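Local coordinates for protein ribonuclease VapC5 (Mycobacterium tuberculosis, PDB 3DBO) that probably acts as the toxin of a type II toxin-antitoxin pair, a magnesium-dependent PIN-family ribonuclease with limited activity on RNA, seen in complex with its antitoxin VapB5, at residues 87-101 with 113-127. Residues are numbered along the deposited sequence; the frame is centred on the assembly and turned at random. Where two conformers were deposited one is given.
Sequences LPVDDDAARMWARLR and INDLWIAAVAASRAL. With NA (sodium ion), chain D.
Trp97 and Trp117 stack face to face: the five-membered ring of Trp97 lies over the six-membered ring of Trp117, with centroids 3.6 Å apart and planes 19° from parallel. With CG anti to the backbone N (chi1 -172°), the Trp97 indole enters a knob-into-hole site formed by Ile113, Leu116, Trp117 and Ala120. Leu116 CD2 makes a CH-pi contact with the other face, 3.9 Å from the five-membered ring centroid, while Ile113, in the conformer given, meets the indole edge at CZ2. Val89 CG1 reaches Trp117 CZ3 at 3.4 Å.

Small residues permit close approach where the helices cross, the segment axes coming within 7.8 Å, with 118° between their N-to-C directions; Ala120 CB lies 3.4 Å from Ala93 O. Further along, Met96 CG rests on Ala123 CB.

At the polar end, two waters bridge the segments beside a long salt bridge. Asp90 OD1 caps helix 91-107 by accepting from Ala93 N and also accepts a hydrogen bond from a water that donates a second one to Ser124 OG. Another water joins Pro88 O to Arg125 NE, while Asp90 OD2 pairs with Arg125 NH2 (3.5 Å). Leu87 CD2 lies over one guanidinium face, toward its rim.

Within this PIN domain, helix 113-124, which carries the predicted magnesium ligand Asp115, lies between helix 91-107 and the parallel sheet: Val121 touches strand 47-51, Ala122 strand 22-25, and Trp117 helix 52-64.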
loop_
_atom_site.group_PDB
_atom_site.type_symbol
_atom_site.label_atom_id
_atom_site.label_comp_id
_atom_site.label_asym_id
_atom_site.label_seq_id
_atom_site.Cartn_x
_atom_site.Cartn_y
_atom_site.Cartn_z
ATOM N N LEU B 87 -5.989 3.971 -7.171
ATOM C CA LEU B 87 -6.665 5.192 -6.749
ATOM C C LEU B 87 -5.654 6.333 -6.794
ATOM O O LEU B 87 -4.530 6.164 -6.344
ATOM C CB LEU B 87 -7.198 5.038 -5.317
ATOM C CG LEU B 87 -8.262 3.939 -5.113
ATOM C CD1 LEU B 87 -8.523 3.779 -3.628
ATOM C CD2 LEU B 87 -9.537 4.305 -5.876
ATOM N N PRO B 88 -6.048 7.483 -7.364
ATOM C CA PRO B 88 -5.085 8.594 -7.470
ATOM C C PRO B 88 -4.950 9.410 -6.189
ATOM O O PRO B 88 -5.780 9.317 -5.299
ATOM C CB PRO B 88 -5.707 9.465 -8.553
ATOM C CG PRO B 88 -7.199 9.296 -8.332
ATOM C CD PRO B 88 -7.361 7.836 -7.939
ATOM N N VAL B 89 -3.909 10.239 -6.106
ATOM C CA VAL B 89 -3.906 11.290 -5.106
ATOM C C VAL B 89 -4.663 12.460 -5.758
ATOM O O VAL B 89 -4.135 13.119 -6.667
ATOM C CB VAL B 89 -2.470 11.737 -4.684
ATOM C CG1 VAL B 89 -2.568 12.812 -3.623
ATOM C CG2 VAL B 89 -1.622 10.555 -4.137
ATOM N N ASP B 90 -5.888 12.690 -5.321
ATOM C CA ASP B 90 -6.720 13.787 -5.841
ATOM C C ASP B 90 -6.861 14.875 -4.774
ATOM O O ASP B 90 -6.164 14.825 -3.773
ATOM C CB ASP B 90 -8.093 13.289 -6.297
ATOM C CG ASP B 90 -8.856 12.522 -5.209
ATOM O OD1 ASP B 90 -8.464 12.511 -4.007
ATOM O OD2 ASP B 90 -9.863 11.887 -5.593
ATOM N N ASP B 91 -7.749 15.860 -4.989
ATOM C CA ASP B 91 -7.893 16.964 -4.044
ATOM C C ASP B 91 -8.292 16.485 -2.644
ATOM O O ASP B 91 -7.765 16.970 -1.638
ATOM C CB ASP B 91 -8.914 18.008 -4.549
ATOM C CG ASP B 91 -8.479 18.675 -5.850
ATOM O OD1 ASP B 91 -7.329 18.463 -6.298
ATOM O OD2 ASP B 91 -9.294 19.421 -6.435
ATOM N N ASP B 92 -9.228 15.544 -2.581
ATOM C CA ASP B 92 -9.711 15.064 -1.289
ATOM C C ASP B 92 -8.608 14.353 -0.517
ATOM O O ASP B 92 -8.541 14.458 0.707
ATOM C CB ASP B 92 -10.927 14.142 -1.459
ATOM C CG ASP B 92 -12.214 14.919 -1.715
ATOM O OD1 ASP B 92 -12.243 16.154 -1.510
ATOM O OD2 ASP B 92 -13.199 14.281 -2.120
ATOM N N ALA B 93 -7.763 13.613 -1.233
ATOM C CA ALA B 93 -6.636 12.922 -0.594
ATOM C C ALA B 93 -5.641 13.955 -0.082
ATOM O O ALA B 93 -5.087 13.809 0.998
ATOM C CB ALA B 93 -5.980 11.977 -1.553
ATOM N N ALA B 94 -5.425 15.009 -0.867
ATOM C CA ALA B 94 -4.507 16.067 -0.485
ATOM C C ALA B 94 -4.959 16.743 0.802
ATOM O O ALA B 94 -4.150 17.004 1.669
ATOM C CB ALA B 94 -4.404 17.108 -1.624
ATOM N N ARG B 95 -6.248 17.061 0.904
ATOM C CA ARG B 95 -6.762 17.696 2.121
ATOM C C ARG B 95 -6.615 16.790 3.335
ATOM O O ARG B 95 -6.245 17.245 4.424
ATOM C CB ARG B 95 -8.208 18.120 1.904
ATOM C CG ARG B 95 -8.314 19.226 0.829
ATOM C CD ARG B 95 -9.781 19.678 0.651
ATOM N NE ARG B 95 -9.888 20.603 -0.475
ATOM C CZ ARG B 95 -10.439 20.304 -1.653
ATOM N NH1 ARG B 95 -10.977 19.102 -1.877
ATOM N NH2 ARG B 95 -10.470 21.231 -2.606
ATOM N N MET B 96 -6.888 15.505 3.131
ATOM C CA MET B 96 -6.722 14.509 4.186
ATOM C C MET B 96 -5.263 14.405 4.633
ATOM O O MET B 96 -4.997 14.320 5.839
ATOM C CB MET B 96 -7.249 13.134 3.717
ATOM C CG MET B 96 -7.225 12.044 4.839
ATOM S SD MET B 96 -8.208 12.473 6.306
ATOM C CE MET B 96 -9.851 12.163 5.665
ATOM N N TRP B 97 -4.324 14.390 3.671
ATOM C CA TRP B 97 -2.903 14.286 3.990
ATOM C C TRP B 97 -2.507 15.403 4.958
ATOM O O TRP B 97 -1.810 15.140 5.928
ATOM C CB TRP B 97 -2.049 14.384 2.725
ATOM C CG TRP B 97 -0.569 14.103 2.884
ATOM C CD1 TRP B 97 0.061 12.910 2.694
ATOM C CD2 TRP B 97 0.444 15.048 3.231
ATOM N NE1 TRP B 97 1.418 13.055 2.892
ATOM C CE2 TRP B 97 1.674 14.360 3.234
ATOM C CE3 TRP B 97 0.428 16.421 3.540
ATOM C CZ2 TRP B 97 2.892 14.997 3.523
ATOM C CZ3 TRP B 97 1.649 17.049 3.840
ATOM C CH2 TRP B 97 2.851 16.340 3.821
ATOM N N ALA B 98 -2.972 16.622 4.702
ATOM C CA ALA B 98 -2.642 17.752 5.575
ATOM C C ALA B 98 -3.153 17.535 7.014
ATOM O O ALA B 98 -2.422 17.795 7.967
ATOM C CB ALA B 98 -3.210 19.079 4.982
ATOM N N ARG B 99 -4.406 17.110 7.160
ATOM C CA ARG B 99 -5.001 16.840 8.476
ATOM C C ARG B 99 -4.200 15.765 9.217
ATOM O O ARG B 99 -3.829 15.949 10.382
ATOM C CB ARG B 99 -6.466 16.382 8.332
ATOM C CG ARG B 99 -7.185 16.197 9.669
ATOM C CD ARG B 99 -8.712 16.079 9.534
ATOM N NE ARG B 99 -9.325 16.143 10.865
ATOM C CZ ARG B 99 -10.570 16.545 11.126
ATOM N NH1 ARG B 99 -11.374 16.943 10.146
ATOM N NH2 ARG B 99 -11.006 16.564 12.389
ATOM N N LEU B 100 -3.940 14.657 8.530
ATOM C CA LEU B 100 -3.185 13.544 9.139
ATOM C C LEU B 100 -1.751 13.948 9.481
ATOM O O LEU B 100 -1.228 13.592 10.543
ATOM C CB LEU B 100 -3.236 12.287 8.250
ATOM C CG LEU B 100 -4.627 11.709 7.952
ATOM C CD1 LEU B 100 -4.513 10.517 7.004
ATOM C CD2 LEU B 100 -5.375 11.336 9.242
ATOM N N ARG B 101 -1.117 14.712 8.594
ATOM C CA ARG B 101 0.231 15.219 8.834
ATOM C C ARG B 101 0.331 16.107 10.077
ATOM O O ARG B 101 1.277 15.972 10.865
ATOM C CB ARG B 101 0.786 15.972 7.601
ATOM C CG ARG B 101 2.250 16.403 7.731
ATOM C CD ARG B 101 3.173 15.211 7.834
ATOM N NE ARG B 101 4.499 15.540 8.372
ATOM C CZ ARG B 101 4.826 15.506 9.666
ATOM N NH1 ARG B 101 3.935 15.196 10.581
ATOM N NH2 ARG B 101 6.073 15.782 10.043
ATOM N N ILE B 113 6.581 9.129 4.509
ATOM C CA ILE B 113 5.715 10.075 3.789
ATOM C C ILE B 113 4.843 9.387 2.720
ATOM O O ILE B 113 3.677 9.746 2.549
ATOM C CB ILE B 113 6.478 11.315 3.233
ATOM C CG1 ILE B 113 5.489 12.419 2.847
ATOM C CG2 ILE B 113 7.339 10.944 2.042
ATOM C CD1 ILE B 113 6.122 13.798 2.654
ATOM N N ASN B 114 5.391 8.387 2.033
ATOM C CA ASN B 114 4.633 7.691 1.009
ATOM C C ASN B 114 3.513 6.857 1.637
ATOM O O ASN B 114 2.439 6.767 1.071
ATOM C CB ASN B 114 5.525 6.839 0.123
ATOM C CG ASN B 114 6.037 7.598 -1.096
ATOM O OD1 ASN B 114 5.800 8.804 -1.248
ATOM N ND2 ASN B 114 6.736 6.880 -1.983
ATOM N N ASP B 115 3.759 6.297 2.824
ATOM C CA ASP B 115 2.667 5.646 3.575
ATOM C C ASP B 115 1.586 6.628 4.005
ATOM O O ASP B 115 0.401 6.293 3.977
ATOM C CB ASP B 115 3.186 4.847 4.786
ATOM C CG ASP B 115 3.725 3.468 4.379
ATOM O OD1 ASP B 115 3.496 3.040 3.215
ATOM O OD2 ASP B 115 4.375 2.813 5.214
ATOM N N LEU B 116 1.976 7.858 4.335
ATOM C CA LEU B 116 0.962 8.875 4.688
ATOM C C LEU B 116 0.066 9.225 3.501
ATOM O O LEU B 116 -1.152 9.386 3.665
ATOM C CB LEU B 116 1.607 10.137 5.278
ATOM C CG LEU B 116 0.628 11.129 5.937
ATOM C CD1 LEU B 116 -0.191 10.484 7.107
ATOM C CD2 LEU B 116 1.452 12.345 6.421
ATOM N N TRP B 117 0.654 9.329 2.304
ATOM C CA TRP B 117 -0.130 9.480 1.067
ATOM C C TRP B 117 -1.117 8.322 0.856
ATOM O O TRP B 117 -2.267 8.535 0.518
ATOM C CB TRP B 117 0.791 9.665 -0.164
ATOM C CG TRP B 117 1.432 11.048 -0.239
ATOM C CD1 TRP B 117 2.757 11.365 -0.143
ATOM C CD2 TRP B 117 0.736 12.275 -0.462
ATOM N NE1 TRP B 117 2.933 12.750 -0.295
ATOM C CE2 TRP B 117 1.699 13.319 -0.478
ATOM C CE3 TRP B 117 -0.620 12.596 -0.629
ATOM C CZ2 TRP B 117 1.343 14.673 -0.661
ATOM C CZ3 TRP B 117 -0.976 13.959 -0.810
ATOM C CH2 TRP B 117 0.013 14.963 -0.841
ATOM N N ILE B 118 -0.665 7.095 1.071
ATOM C CA ILE B 118 -1.562 5.942 0.992
ATOM C C ILE B 118 -2.732 6.065 1.974
ATOM O O ILE B 118 -3.895 5.933 1.569
ATOM C CB ILE B 118 -0.801 4.623 1.186
ATOM C CG1 ILE B 118 0.139 4.397 -0.013
ATOM C CG2 ILE B 118 -1.792 3.435 1.268
ATOM C CD1 ILE B 118 1.187 3.278 0.253
ATOM N N ALA B 119 -2.416 6.344 3.241
ATOM C CA ALA B 119 -3.422 6.505 4.287
ATOM C C ALA B 119 -4.366 7.662 3.957
ATOM O O ALA B 119 -5.577 7.549 4.164
ATOM C CB ALA B 119 -2.754 6.738 5.625
ATOM N N ALA B 120 -3.818 8.756 3.404
ATOM C CA ALA B 120 -4.653 9.901 3.006
ATOM C C ALA B 120 -5.656 9.525 1.919
ATOM O O ALA B 120 -6.832 9.890 1.982
ATOM C CB ALA B 120 -3.768 11.110 2.573
ATOM N N VAL B 121 -5.195 8.797 0.911
ATOM C CA VAL B 121 -6.074 8.335 -0.149
ATOM C C VAL B 121 -7.202 7.444 0.414
ATOM O O VAL B 121 -8.402 7.681 0.149
ATOM C CB VAL B 121 -5.259 7.581 -1.254
ATOM C CG1 VAL B 121 -6.185 6.788 -2.219
ATOM C CG2 VAL B 121 -4.368 8.591 -2.038
ATOM N N ALA B 122 -6.817 6.431 1.185
ATOM C CA ALA B 122 -7.805 5.531 1.777
ATOM C C ALA B 122 -8.795 6.275 2.678
ATOM O O ALA B 122 -10.024 6.136 2.493
ATOM C CB ALA B 122 -7.097 4.383 2.546
ATOM N N ALA B 123 -8.284 7.046 3.644
ATOM C CA ALA B 123 -9.143 7.810 4.573
ATOM C C ALA B 123 -10.101 8.752 3.868
ATOM O O ALA B 123 -11.251 8.903 4.288
ATOM C CB ALA B 123 -8.316 8.566 5.594
ATOM N N SER B 124 -9.631 9.388 2.789
ATOM C CA SER B 124 -10.448 10.366 2.070
ATOM C C SER B 124 -11.616 9.689 1.337
ATOM O O SER B 124 -12.589 10.348 0.974
ATOM C CB SER B 124 -9.577 11.172 1.083
ATOM O OG SER B 124 -9.218 10.380 -0.035
ATOM N N ARG B 125 -11.500 8.374 1.126
ATOM C CA ARG B 125 -12.544 7.561 0.511
ATOM C C ARG B 125 -13.316 6.722 1.529
ATOM O O ARG B 125 -14.146 5.895 1.148
ATOM C CB ARG B 125 -11.941 6.679 -0.568
ATOM C CG ARG B 125 -11.420 7.507 -1.728
ATOM C CD ARG B 125 -10.913 6.684 -2.856
ATOM N NE ARG B 125 -10.516 7.570 -3.953
ATOM C CZ ARG B 125 -11.195 7.736 -5.082
ATOM N NH1 ARG B 125 -12.321 7.060 -5.301
ATOM N NH2 ARG B 125 -10.729 8.569 -6.001
ATOM N N ALA B 126 -13.036 6.951 2.813
ATOM C CA ALA B 126 -13.626 6.211 3.924
ATOM C C ALA B 126 -13.433 4.700 3.719
ATOM O O ALA B 126 -14.375 3.893 3.854
ATOM C CB ALA B 126 -15.096 6.586 4.106
ATOM N N LEU B 127 -12.207 4.328 3.356
ATOM C CA LEU B 127 -11.807 2.935 3.209
ATOM C C LEU B 127 -10.628 2.621 4.113
ATOM O O LEU B 127 -9.785 3.491 4.381
ATOM C CB LEU B 127 -11.413 2.617 1.762
ATOM C CG LEU B 127 -12.467 2.802 0.664
ATOM C CD1 LEU B 127 -11.776 2.840 -0.668
ATOM C CD2 LEU B 127 -13.541 1.727 0.713
HETATM NA NA NA D . -8.683 4.597 6.550
HETATM O O HOH W 1 -8.267 8.916 -4.426
HETATM O O HOH W 2 -9.781 10.718 -2.706
HETATM O O HOH W 3 -6.201 5.730 6.349
#